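Local coordinates for protein D,D-dipeptidase/D,D-carboxypeptidase (Enterococcus faecalis, PDB 4MUQ) that probably cleaves D-Ala-D-Ala dipeptides and the terminal D-Ala of cell-wall precursors with a catalytic zinc ion, as a D,D-peptidase of vancomycin resistance, at residues 191-196 and 201-206; 178-181 and 186-189; 6-11 and 243-248; 56-61 and 137-142. One frame throughout, in Å; residues are numbered along the deposited sequence. Where two conformers were deposited one is given.

Interaction 1: 191-196 and 201-206; sequences TQFIKA and NKYLFE
Tyr-203 reaches from its strand toward the C-terminal part of the helix that holds Phe-193 and Ile-194, and its side chain, followed outward, meets each in turn. CB lies 4.2 Å from CD1 of Ile-194, the far methyl of a chain that crosses the tyrosine at about a right angle. CG stands anti to the tyrosine backbone N (chi1 -179°), sending the ring toward Phe-193. Of the ring atoms, CD1 is 4.1 Å from Phe-193 CZ, and CE1 comes nearer, 3.8 Å from the same CZ. CE1 sits at the edge of the phenylalanine ring, near its plane. The two rings are inclined at 71° with centroids 5.8 Å apart, an oblique pairing. Through its other edge the tyrosine ring touches helix 176-183.

A polar tie closes the turn farther back. The side-chain nitrogen ND2 of Asn-201 gives a 2.9 Å hydrogen bond to O of Ala-196, approaching in the carbonyl plane, while OD1 of the same amide accepts from Leu-198 N. Bonded at both ends, the amide is fixed in its rotation and bridges the short loop. Tyr-197, in that loop, meets the Tyr-203 ring edge-to-face and adds a third ring to the group. Ile-194 also packs against Ile-215 of the neighbouring strand 213-219. This is a helix-to-strand connection: a tight loop, held by an asparagine amide and an aromatic cluster, delivers the chain into the outermost strand 203-205 of a four-stranded antiparallel sheet.

Interaction 2: 178-181 and 186-189; sequences KIMQ and SLEE
A methionine methyl pressed against the backbone of a helix start is the odd feature here: CE of Met-180 lies 3.6 Å from N of Leu-187 and 3.7 Å from C of Ser-186. The thioether chain is extended until its last torsion, where it bends (chi3 58°) and turns the methyl onto the peptide link between the two residues. The same methyl is 4.1 Å from Leu-187 CB, and the sulfur SD approaches Leu-187 CD1 at 4.2 Å. The contact is buried and purely van der Waals: a methyl against a peptide group and a leucine side chain.

The start of this helix is also secured by side chains of its own first turn. Ser-186 OG accepts from Glu-189 N at 3.2 Å. In return Glu-189 OE1 takes a nearly straight bond from Ser-186 N (2.9 Å, 168°) and a second, from Ser-186 OG, at 2.8 Å. Both donors reach OE1 on its anti side, the backbone N well out of the carboxylate plane and OG closer to it. Lys-156 adds a salt bridge to this oxygen, which probably favours the charged carboxylate. Ser-186 as N-cap with Glu-189 three residues on makes a classic capping box, opening helix 187-194 at the corner where the chain turns out of helix 176-183.

Interaction 3: 6-11 and 243-248; sequences IELEKE and DGFVVT
Leu-8 and Phe-245 join two antiparallel sheets, the two-stranded one of strands 3-9 and 224-230 and the four-stranded one that contains strand 244-250, through a CH-pi contact. The two side chains come from opposite directions. Methyl CD2 of Leu-8 rests over one face of the phenylalanine ring, 4.0 Å from its centroid and 26° off the normal. It is displaced toward the rim, so its shortest distance, 3.6 Å, is to Phe-245 CE1. Leu-8 CB touches the ring as well, 3.8 Å from CZ. In Phe-245, CG anti to the carbonyl carbon (chi1 -58°) sends the ring toward the leucine, and chi2 of -81° turns its face that way. At the ring edge, close to the ring plane, Glu-9 O faces CZ at 3.9 Å, so that an apolar face and a polar rim contact come from successive residues of one strand. The carboxylate of Glu-9 points elsewhere, to a salt bridge with Lys-224.

Around the pair, Leu-8 also packs on Ile-227 of its partner strand and on Ile-237 of strand 234-239, while Phe-245 touches Glu-12 and Ile-13, just beyond strand 3-9. Backbone bonds to Thr-225 and Val-218 tie Leu-8 and Phe-245 into their respective sheets, with strand 213-219 running beside 244-250.

Interaction 4: 56-61 and 137-142; sequences QLIFEK and DEFRRA
Helical segments 56-61 and 137-142 pass with their axes 10.0 Å apart at closest, their N-to-C directions 123° apart, and the CA atoms of Ile-58 and Phe-139 come to 6.9 Å. Phe-139 and Ile-58 carry the contact about equally. CG of Phe-139 is anti to its own backbone N (chi1 179°), which lays the ring across the isoleucine at about a right angle. Ile-58 CG2 meets Phe-139 CD1 at 3.5 Å, while the isoleucine's CD1 reaches farther along the same ring, near CE1 and CZ. CG2 also meets Ala-142 CB, 4.3 Å away, one turn on along the helix, so this one methyl touches both Phe-139 and Ala-142.

Phe-59 adds a second ring, rim to rim with the first: CE1 of Phe-59 stands 3.7 Å from CE1 of Phe-139, the planes inclined at 45°, neither ring over the face of the other. On the far side of its helix Arg-140 NH1 makes a 3.0 Å salt bridge to the anti lone pair of Asp-137 OD1, and the guanidinium is further held by the backbone oxygens of Phe-130, Pro-131 and Pro-166.

Phe-139 touches Leu-55 and Ile-62 of helix 49-62, Ile-68 of strand 68-72 and, edge-to-face, Phe-169 of strand 168-171. The two helices thereby pack together against the sheet that also carries zinc ligands Asp-115 and His-168.

Interactions 2 and 1 follow one another along helix 187-194, interaction 2 at its capped start and interaction 1 toward its C-terminal part, with centres 11 Å apart. They meet where Ile-179 CD1 packs 3.5 Å from Tyr-203 CE2. Interaction 1 reaches the same four-stranded sheet as interaction 3, and Lys-195 NZ bridges to Asp-243 OD2 at 2.7 Å. Interaction 4 stands across the molecule, its centre 31 Å from that of interaction 3. Interactions 2 and 4 lie nearer the zinc site but do not touch it: the side chains of Leu-187 and Phe-139 are about 9 Å and about 10 Å from that of His-168. Interactions 1 and 3 lie away from it.

Interaction 1: 191-196 and 201-206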
loop_
_atom_site.group_PDB
_atom_site.type_symbol
_atom_site.label_atom_id
_atom_site.label_comp_id
_atom_site.label_asym_id
_atom_site.label_seq_id
_atom_site.Cartn_x
_atom_site.Cartn_y
_atom_site.Cartn_z
ATOM N N THR A 191 8.656 -7.211 -2.301
ATOM C CA THR A 191 8.133 -7.944 -3.454
ATOM C C THR A 191 9.140 -9.004 -3.922
ATOM O O THR A 191 8.767 -10.140 -4.252
ATOM C CB THR A 191 7.764 -6.958 -4.582
ATOM O OG1 THR A 191 6.815 -6.008 -4.082
ATOM C CG2 THR A 191 7.123 -7.662 -5.761
ATOM N N GLN A 192 10.421 -8.645 -3.942
ATOM C CA GLN A 192 11.461 -9.626 -4.245
ATOM C C GLN A 192 11.657 -10.649 -3.118
ATOM O O GLN A 192 11.735 -11.846 -3.363
ATOM C CB GLN A 192 12.787 -8.936 -4.587
ATOM C CG GLN A 192 13.937 -9.909 -4.898
ATOM C CD GLN A 192 13.694 -10.715 -6.160
ATOM O OE1 GLN A 192 13.295 -10.166 -7.197
ATOM N NE2 GLN A 192 13.936 -12.018 -6.087
ATOM N N PHE A 193 11.699 -10.154 -1.886
ATOM C CA PHE A 193 11.978 -10.979 -0.712
ATOM C C PHE A 193 11.038 -12.172 -0.621
ATOM O O PHE A 193 11.474 -13.307 -0.432
ATOM C CB PHE A 193 11.826 -10.101 0.535
ATOM C CG PHE A 193 11.827 -10.864 1.843
ATOM C CD1 PHE A 193 13.013 -11.221 2.458
ATOM C CD2 PHE A 193 10.628 -11.132 2.499
ATOM C CE1 PHE A 193 13.005 -11.894 3.673
ATOM C CE2 PHE A 193 10.612 -11.791 3.709
ATOM C CZ PHE A 193 11.799 -12.171 4.294
ATOM N N ILE A 194 9.742 -11.910 -0.763
ATOM C CA ILE A 194 8.760 -12.968 -0.551
ATOM C C ILE A 194 8.822 -14.082 -1.610
ATOM O O ILE A 194 8.388 -15.208 -1.360
ATOM C CB ILE A 194 7.330 -12.400 -0.398
ATOM C CG1 ILE A 194 6.450 -13.387 0.370
ATOM C CG2 ILE A 194 6.744 -12.048 -1.748
ATOM C CD1 ILE A 194 6.898 -13.598 1.803
ATOM N N LYS A 195 9.395 -13.790 -2.774
ATOM C CA LYS A 195 9.521 -14.815 -3.809
ATOM C C LYS A 195 10.481 -15.937 -3.406
ATOM O O LYS A 195 10.516 -16.978 -4.046
ATOM C CB LYS A 195 9.903 -14.186 -5.158
ATOM C CG LYS A 195 8.813 -13.261 -5.723
ATOM C CD LYS A 195 9.256 -12.493 -6.958
ATOM C CE LYS A 195 9.476 -13.403 -8.139
ATOM N NZ LYS A 195 9.804 -12.627 -9.365
ATOM N N ALA A 196 11.230 -15.736 -2.324
ATOM C CA ALA A 196 12.115 -16.769 -1.791
ATOM C C ALA A 196 11.349 -17.809 -0.988
ATOM O O ALA A 196 11.902 -18.851 -0.631
ATOM C CB ALA A 196 13.199 -16.142 -0.931
ATOM N N ASN A 201 8.159 -23.940 1.202
ATOM C CA ASN A 201 8.956 -23.285 2.238
ATOM C C ASN A 201 8.351 -21.926 2.588
ATOM O O ASN A 201 8.895 -20.867 2.268
ATOM C CB ASN A 201 10.447 -23.189 1.868
ATOM C CG ASN A 201 10.715 -22.262 0.690
ATOM O OD1 ASN A 201 10.056 -22.340 -0.349
ATOM N ND2 ASN A 201 11.688 -21.367 0.855
ATOM N N LYS A 202 7.192 -21.978 3.237
ATOM C CA LYS A 202 6.437 -20.780 3.579
ATOM C C LYS A 202 7.180 -19.904 4.578
ATOM O O LYS A 202 8.002 -20.390 5.359
ATOM C CB LYS A 202 5.081 -21.170 4.164
ATOM C CG LYS A 202 4.199 -21.988 3.240
ATOM C CD LYS A 202 2.825 -22.226 3.868
ATOM C CE LYS A 202 1.925 -23.053 2.958
ATOM N NZ LYS A 202 1.994 -24.503 3.259
ATOM N N TYR A 203 6.887 -18.609 4.543
ATOM C CA TYR A 203 7.379 -17.675 5.551
ATOM C C TYR A 203 6.468 -17.752 6.771
ATOM O O TYR A 203 5.244 -17.753 6.634
ATOM C CB TYR A 203 7.398 -16.238 5.000
ATOM C CG TYR A 203 7.927 -15.217 5.989
ATOM C CD1 TYR A 203 9.289 -14.930 6.061
ATOM C CD2 TYR A 203 7.074 -14.563 6.869
ATOM C CE1 TYR A 203 9.778 -14.008 6.967
ATOM C CE2 TYR A 203 7.559 -13.639 7.789
ATOM C CZ TYR A 203 8.905 -13.364 7.825
ATOM O OH TYR A 203 9.387 -12.450 8.737
ATOM N N LEU A 204 7.061 -17.800 7.958
ATOM C CA LEU A 204 6.286 -17.861 9.193
ATOM C C LEU A 204 6.330 -16.535 9.954
ATOM O O LEU A 204 7.402 -16.074 10.347
ATOM C CB LEU A 204 6.791 -18.992 10.097
ATOM C CG LEU A 204 6.107 -19.063 11.461
ATOM C CD1 LEU A 204 4.630 -19.345 11.295
ATOM C CD2 LEU A 204 6.751 -20.129 12.343
ATOM N N PHE A 205 5.162 -15.934 10.164
ATOM C CA PHE A 205 5.053 -14.740 11.000
ATOM C C PHE A 205 4.338 -15.100 12.295
ATOM O O PHE A 205 3.207 -15.595 12.283
ATOM C CB PHE A 205 4.305 -13.614 10.260
ATOM C CG PHE A 205 4.166 -12.336 11.061
ATOM C CD1 PHE A 205 5.125 -11.336 10.962
ATOM C CD2 PHE A 205 3.090 -12.146 11.918
ATOM C CE1 PHE A 205 5.010 -10.164 11.698
ATOM C CE2 PHE A 205 2.965 -10.980 12.661
ATOM C CZ PHE A 205 3.931 -9.988 12.550
ATOM N N GLU A 206 5.002 -14.863 13.418
ATOM C CA GLU A 206 4.398 -15.169 14.701
ATOM C C GLU A 206 4.788 -14.159 15.771
ATOM O O GLU A 206 5.943 -13.734 15.853
ATOM C CB GLU A 206 4.780 -16.585 15.153
ATOM C CG GLU A 206 6.265 -16.786 15.397
ATOM C CD GLU A 206 6.620 -18.229 15.692
ATOM O OE1 GLU A 206 5.703 -19.035 15.967
ATOM O OE2 GLU A 206 7.821 -18.556 15.633
#

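Interaction 2: 178-181 and 186-189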
loop_
_atom_site.group_PDB
_atom_site.type_symbol
_atom_site.label_atom_id
_atom_site.label_comp_id
_atom_site.label_asym_id
_atom_site.label_seq_id
_atom_site.Cartn_x
_atom_site.Cartn_y
_atom_site.Cartn_z
ATOM N N LYS A 178 4.374 -5.084 8.866
ATOM C CA LYS A 178 5.230 -5.314 10.022
ATOM C C LYS A 178 6.522 -5.998 9.604
ATOM O O LYS A 178 7.603 -5.649 10.093
ATOM C CB LYS A 178 4.502 -6.151 11.075
ATOM C CG LYS A 178 5.215 -6.219 12.409
ATOM C CD LYS A 178 5.274 -4.841 13.048
ATOM C CE LYS A 178 5.859 -4.932 14.451
ATOM N NZ LYS A 178 5.833 -3.610 15.136
ATOM N N ILE A 179 6.413 -6.969 8.698
ATOM C CA ILE A 179 7.594 -7.664 8.200
ATOM C C ILE A 179 8.480 -6.650 7.473
ATOM O O ILE A 179 9.695 -6.668 7.633
ATOM C CB ILE A 179 7.196 -8.809 7.261
ATOM C CG1 ILE A 179 6.372 -9.838 8.025
ATOM C CG2 ILE A 179 8.426 -9.471 6.651
ATOM C CD1 ILE A 179 5.645 -10.812 7.129
ATOM N N MET A 180 7.877 -5.740 6.708
ATOM C CA MET A 180 8.658 -4.705 6.036
ATOM C C MET A 180 9.356 -3.790 7.039
ATOM O O MET A 180 10.525 -3.445 6.859
ATOM C CB MET A 180 7.776 -3.897 5.099
ATOM C CG MET A 180 7.287 -4.717 3.913
ATOM S SD MET A 180 6.013 -3.897 2.959
ATOM C CE MET A 180 6.857 -2.395 2.479
ATOM N N GLN A 181 8.650 -3.439 8.110
ATOM C CA GLN A 181 9.223 -2.594 9.147
ATOM C C GLN A 181 10.400 -3.290 9.821
ATOM O O GLN A 181 11.459 -2.688 9.996
ATOM C CB GLN A 181 8.169 -2.229 10.191
ATOM C CG GLN A 181 8.726 -1.365 11.332
ATOM C CD GLN A 181 7.813 -1.315 12.543
ATOM O OE1 GLN A 181 7.393 -2.347 13.064
ATOM N NE2 GLN A 181 7.502 -0.105 12.997
ATOM N N SER A 186 11.599 -1.413 1.610
ATOM C CA SER A 186 10.655 -0.765 0.711
ATOM C C SER A 186 9.731 -1.841 0.148
ATOM O O SER A 186 10.034 -3.042 0.241
ATOM C CB SER A 186 11.398 -0.100 -0.445
ATOM O OG SER A 186 12.071 -1.065 -1.246
ATOM N N LEU A 187 8.634 -1.431 -0.470
ATOM C CA LEU A 187 7.739 -2.403 -1.100
ATOM C C LEU A 187 8.444 -3.161 -2.226
ATOM O O LEU A 187 8.201 -4.357 -2.406
ATOM C CB LEU A 187 6.435 -1.751 -1.574
ATOM C CG LEU A 187 5.383 -2.723 -2.131
ATOM C CD1 LEU A 187 5.001 -3.813 -1.109
ATOM C CD2 LEU A 187 4.159 -1.935 -2.549
ATOM N N GLU A 188 9.326 -2.487 -2.966
ATOM C CA GLU A 188 10.148 -3.147 -3.990
ATOM C C GLU A 188 10.933 -4.313 -3.391
ATOM O O GLU A 188 10.941 -5.421 -3.938
ATOM C CB GLU A 188 11.131 -2.152 -4.616
ATOM C CG GLU A 188 10.511 -1.196 -5.653
ATOM C CD GLU A 188 9.700 -0.047 -5.059
ATOM O OE1 GLU A 188 9.750 0.182 -3.830
ATOM O OE2 GLU A 188 8.998 0.626 -5.850
ATOM N N GLU A 189 11.597 -4.058 -2.270
ATOM C CA GLU A 189 12.383 -5.092 -1.621
ATOM C C GLU A 189 11.512 -6.242 -1.127
ATOM O O GLU A 189 11.881 -7.402 -1.295
ATOM C CB GLU A 189 13.205 -4.491 -0.484
ATOM C CG GLU A 189 14.393 -3.671 -0.959
ATOM C CD GLU A 189 14.921 -2.750 0.116
ATOM O OE1 GLU A 189 14.191 -1.806 0.482
ATOM O OE2 GLU A 189 16.057 -2.973 0.594
#

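Interaction 3: 6-11 and 243-248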
loop_
_atom_site.group_PDB
_atom_site.type_symbol
_atom_site.label_atom_id
_atom_site.label_comp_id
_atom_site.label_asym_id
_atom_site.label_seq_id
_atom_site.Cartn_x
_atom_site.Cartn_y
_atom_site.Cartn_z
ATOM N N ILE A 6 -8.073 -22.972 -5.279
ATOM C CA ILE A 6 -8.417 -21.670 -5.829
ATOM C C ILE A 6 -7.800 -21.569 -7.215
ATOM O O ILE A 6 -6.599 -21.778 -7.391
ATOM C CB ILE A 6 -7.871 -20.538 -4.948
ATOM C CG1 ILE A 6 -8.270 -20.751 -3.483
ATOM C CG2 ILE A 6 -8.340 -19.171 -5.456
ATOM C CD1 ILE A 6 -9.760 -20.642 -3.221
ATOM N N GLU A 7 -8.636 -21.259 -8.197
ATOM C CA GLU A 7 -8.209 -21.170 -9.580
ATOM C C GLU A 7 -8.227 -19.712 -10.028
ATOM O O GLU A 7 -9.280 -19.072 -10.029
ATOM C CB GLU A 7 -9.160 -22.005 -10.430
ATOM C CG GLU A 7 -8.839 -22.082 -11.899
ATOM C CD GLU A 7 -9.804 -23.000 -12.623
ATOM O OE1 GLU A 7 -10.735 -22.482 -13.276
ATOM O OE2 GLU A 7 -9.642 -24.236 -12.521
ATOM N N LEU A 8 -7.066 -19.188 -10.408
ATOM C CA LEU A 8 -6.957 -17.772 -10.756
ATOM C C LEU A 8 -6.539 -17.539 -12.204
ATOM O O LEU A 8 -5.652 -18.215 -12.721
ATOM C CB LEU A 8 -5.968 -17.066 -9.827
ATOM C CG LEU A 8 -6.248 -17.142 -8.327
ATOM C CD1 LEU A 8 -5.575 -18.349 -7.708
ATOM C CD2 LEU A 8 -5.799 -15.889 -7.633
ATOM N N GLU A 9 -7.175 -16.568 -12.853
ATOM C CA GLU A 9 -6.757 -16.160 -14.189
ATOM C C GLU A 9 -5.520 -15.283 -14.064
ATOM O O GLU A 9 -5.337 -14.625 -13.036
ATOM C CB GLU A 9 -7.874 -15.396 -14.904
ATOM C CG GLU A 9 -9.169 -16.187 -15.078
ATOM C CD GLU A 9 -8.977 -17.481 -15.845
ATOM O OE1 GLU A 9 -8.089 -17.534 -16.725
ATOM O OE2 GLU A 9 -9.712 -18.452 -15.566
ATOM N N LYS A 10 -4.674 -15.276 -15.092
ATOM C CA LYS A 10 -3.423 -14.522 -15.025
ATOM C C LYS A 10 -3.645 -13.042 -14.732
ATOM O O LYS A 10 -2.849 -12.409 -14.031
ATOM C CB LYS A 10 -2.577 -14.695 -16.292
ATOM C CG LYS A 10 -1.300 -13.855 -16.239
ATOM C CD LYS A 10 -0.200 -14.356 -17.149
ATOM C CE LYS A 10 1.095 -13.632 -16.816
ATOM N NZ LYS A 10 2.175 -13.914 -17.796
ATOM N N GLU A 11 -4.742 -12.485 -15.238
ATOM C CA GLU A 11 -4.986 -11.056 -15.049
ATOM C C GLU A 11 -5.219 -10.677 -13.580
ATOM O O GLU A 11 -5.122 -9.507 -13.215
ATOM C CB GLU A 11 -6.131 -10.549 -15.941
ATOM C CG GLU A 11 -7.522 -10.911 -15.464
ATOM C CD GLU A 11 -8.101 -12.101 -16.202
ATOM O OE1 GLU A 11 -7.391 -12.687 -17.052
ATOM O OE2 GLU A 11 -9.270 -12.447 -15.931
ATOM N N ASP A 243 4.150 -10.768 -11.654
ATOM C CA ASP A 243 4.394 -12.118 -12.121
ATOM C C ASP A 243 3.743 -13.210 -11.300
ATOM O O ASP A 243 3.935 -14.373 -11.606
ATOM C CB ASP A 243 5.911 -12.368 -12.220
ATOM C CG ASP A 243 6.649 -12.062 -10.914
ATOM O OD1 ASP A 243 6.056 -12.245 -9.831
ATOM O OD2 ASP A 243 7.833 -11.654 -10.976
ATOM N N GLY A 244 2.989 -12.872 -10.265
ATOM C CA GLY A 244 2.426 -13.919 -9.428
ATOM C C GLY A 244 1.607 -13.418 -8.256
ATOM O O GLY A 244 1.159 -12.252 -8.210
ATOM N N PHE A 245 1.427 -14.315 -7.292
ATOM C CA PHE A 245 0.504 -14.102 -6.200
ATOM C C PHE A 245 1.201 -14.271 -4.861
ATOM O O PHE A 245 2.139 -15.071 -4.727
ATOM C CB PHE A 245 -0.668 -15.085 -6.302
ATOM C CG PHE A 245 -1.433 -14.997 -7.595
ATOM C CD1 PHE A 245 -2.403 -14.012 -7.777
ATOM C CD2 PHE A 245 -1.180 -15.882 -8.632
ATOM C CE1 PHE A 245 -3.112 -13.929 -8.966
ATOM C CE2 PHE A 245 -1.884 -15.800 -9.829
ATOM C CZ PHE A 245 -2.854 -14.820 -9.994
ATOM N N VAL A 246 0.733 -13.518 -3.872
ATOM C CA VAL A 246 1.147 -13.698 -2.493
ATOM C C VAL A 246 -0.056 -14.176 -1.688
ATOM O O VAL A 246 -1.126 -13.547 -1.706
ATOM C CB VAL A 246 1.698 -12.398 -1.899
ATOM C CG1 VAL A 246 2.060 -12.595 -0.431
ATOM C CG2 VAL A 246 2.916 -11.962 -2.685
ATOM N N VAL A 247 0.124 -15.289 -0.990
ATOM C CA VAL A 247 -0.936 -15.919 -0.219
ATOM C C VAL A 247 -0.641 -15.765 1.269
ATOM O O VAL A 247 0.475 -16.065 1.720
ATOM C CB VAL A 247 -1.052 -17.427 -0.564
ATOM C CG1 VAL A 247 -2.171 -18.077 0.230
ATOM C CG2 VAL A 247 -1.266 -17.600 -2.066
ATOM N N THR A 248 -1.641 -15.310 2.024
ATOM C CA THR A 248 -1.515 -15.111 3.463
ATOM C C THR A 248 -2.527 -16.005 4.165
ATOM O O THR A 248 -3.729 -15.898 3.925
ATOM C CB THR A 248 -1.760 -13.624 3.850
ATOM O OG1 THR A 248 -0.846 -12.790 3.128
ATOM C CG2 THR A 248 -1.544 -13.412 5.335
#

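Interaction 4: 56-61 and 137-142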
loop_
_atom_site.group_PDB
_atom_site.type_symbol
_atom_site.label_atom_id
_atom_site.label_comp_id
_atom_site.label_asym_id
_atom_site.label_seq_id
_atom_site.Cartn_x
_atom_site.Cartn_y
_atom_site.Cartn_z
ATOM N N GLN A 56 -9.002 4.894 10.412
ATOM C CA GLN A 56 -9.741 5.311 11.596
ATOM C C GLN A 56 -9.229 4.623 12.861
ATOM O O GLN A 56 -9.118 5.261 13.912
ATOM C CB GLN A 56 -11.246 5.070 11.429
ATOM C CG GLN A 56 -11.908 5.995 10.413
ATOM C CD GLN A 56 -11.831 7.458 10.817
ATOM O OE1 GLN A 56 -11.830 7.790 12.007
ATOM N NE2 GLN A 56 -11.764 8.339 9.828
ATOM N N LEU A 57 -8.918 3.330 12.773
ATOM C CA LEU A 57 -8.362 2.613 13.918
ATOM C C LEU A 57 -7.043 3.233 14.393
ATOM O O LEU A 57 -6.810 3.360 15.595
ATOM C CB LEU A 57 -8.158 1.128 13.588
ATOM C CG LEU A 57 -9.399 0.258 13.393
ATOM C CD1 LEU A 57 -8.993 -1.142 12.965
ATOM C CD2 LEU A 57 -10.226 0.191 14.668
ATOM N N ILE A 58 -6.179 3.620 13.459
ATOM C CA ILE A 58 -4.904 4.216 13.851
ATOM C C ILE A 58 -5.116 5.578 14.508
ATOM O O ILE A 58 -4.508 5.871 15.537
ATOM C CB ILE A 58 -3.928 4.356 12.667
ATOM C CG1 ILE A 58 -3.675 3.005 12.002
ATOM C CG2 ILE A 58 -2.605 4.905 13.148
ATOM C CD1 ILE A 58 -2.975 3.114 10.654
ATOM N N PHE A 59 -5.974 6.401 13.904
ATOM C CA PHE A 59 -6.299 7.719 14.451
ATOM C C PHE A 59 -6.871 7.578 15.860
ATOM O O PHE A 59 -6.534 8.362 16.758
ATOM C CB PHE A 59 -7.288 8.461 13.544
ATOM C CG PHE A 59 -6.703 8.929 12.247
ATOM C CD1 PHE A 59 -5.332 9.099 12.098
ATOM C CD2 PHE A 59 -7.531 9.185 11.162
ATOM C CE1 PHE A 59 -4.801 9.527 10.888
ATOM C CE2 PHE A 59 -7.009 9.611 9.953
ATOM C CZ PHE A 59 -5.641 9.778 9.816
ATOM N N GLU A 60 -7.716 6.567 16.068
ATOM C CA GLU A 60 -8.253 6.275 17.398
ATOM C C GLU A 60 -7.134 5.919 18.367
ATOM O O GLU A 60 -7.090 6.413 19.494
ATOM C CB GLU A 60 -9.244 5.105 17.358
ATOM C CG GLU A 60 -10.557 5.382 16.630
ATOM C CD GLU A 60 -11.305 4.102 16.269
ATOM O OE1 GLU A 60 -11.193 3.110 17.023
ATOM O OE2 GLU A 60 -11.999 4.089 15.228
ATOM N N LYS A 61 -6.237 5.049 17.916
ATOM C CA LYS A 61 -5.201 4.495 18.782
ATOM C C LYS A 61 -4.247 5.571 19.300
ATOM O O LYS A 61 -3.845 5.541 20.468
ATOM C CB LYS A 61 -4.434 3.396 18.033
ATOM C CG LYS A 61 -3.154 2.907 18.712
ATOM C CD LYS A 61 -3.422 2.182 20.026
ATOM C CE LYS A 61 -2.282 1.223 20.362
ATOM N NZ LYS A 61 -0.945 1.771 19.979
ATOM N N ASP A 137 4.490 11.551 13.954
ATOM C CA ASP A 137 5.418 10.443 14.146
ATOM C C ASP A 137 4.790 9.306 14.949
ATOM O O ASP A 137 5.144 8.141 14.753
ATOM C CB ASP A 137 6.717 10.893 14.805
ATOM C CG ASP A 137 7.873 9.981 14.457
ATOM O OD1 ASP A 137 8.047 9.685 13.257
ATOM O OD2 ASP A 137 8.584 9.535 15.380
ATOM N N GLU A 138 3.856 9.635 15.835
ATOM C CA GLU A 138 3.070 8.601 16.501
ATOM C C GLU A 138 2.294 7.788 15.472
ATOM O O GLU A 138 2.244 6.557 15.547
ATOM C CB GLU A 138 2.098 9.212 17.512
ATOM C CG GLU A 138 2.747 9.709 18.792
ATOM C CD GLU A 138 1.726 9.990 19.884
ATOM O OE1 GLU A 138 1.726 11.115 20.423
ATOM O OE2 GLU A 138 0.926 9.084 20.207
ATOM N N PHE A 139 1.702 8.465 14.494
ATOM C CA PHE A 139 1.051 7.757 13.406
ATOM C C PHE A 139 2.045 6.857 12.674
ATOM O O PHE A 139 1.771 5.674 12.411
ATOM C CB PHE A 139 0.400 8.721 12.400
ATOM C CG PHE A 139 -0.260 8.008 11.250
ATOM C CD1 PHE A 139 -1.611 7.691 11.304
ATOM C CD2 PHE A 139 0.473 7.622 10.139
ATOM C CE1 PHE A 139 -2.223 7.001 10.262
ATOM C CE2 PHE A 139 -0.121 6.918 9.098
ATOM C CZ PHE A 139 -1.479 6.617 9.160
ATOM N N ARG A 140 3.179 7.439 12.299
ATOM C CA ARG A 140 4.161 6.744 11.485
ATOM C C ARG A 140 4.661 5.495 12.197
ATOM O O ARG A 140 4.837 4.446 11.568
ATOM C CB ARG A 140 5.311 7.696 11.131
ATOM C CG ARG A 140 6.397 7.097 10.273
ATOM C CD ARG A 140 7.517 8.103 10.095
ATOM N NE ARG A 140 7.182 9.166 9.141
ATOM C CZ ARG A 140 6.897 10.421 9.490
ATOM N NH1 ARG A 140 6.860 10.784 10.762
ATOM N NH2 ARG A 140 6.634 11.326 8.557
ATOM N N ARG A 141 4.852 5.585 13.507
ATOM C CA ARG A 141 5.356 4.453 14.282
ATOM C C ARG A 141 4.288 3.381 14.540
ATOM O O ARG A 141 4.601 2.200 14.674
ATOM C CB ARG A 141 6.002 4.934 15.585
ATOM C CG ARG A 141 7.270 5.766 15.359
ATOM C CD ARG A 141 7.931 6.173 16.671
ATOM N NE ARG A 141 9.297 6.660 16.479
ATOM C CZ ARG A 141 10.232 6.660 17.425
ATOM N NH1 ARG A 141 9.955 6.194 18.636
ATOM N NH2 ARG A 141 11.447 7.122 17.163
ATOM N N ALA A 142 3.021 3.790 14.593
ATOM C CA ALA A 142 1.916 2.840 14.785
ATOM C C ALA A 142 1.493 2.147 13.486
ATOM O O ALA A 142 1.007 1.011 13.498
ATOM C CB ALA A 142 0.727 3.532 15.402
#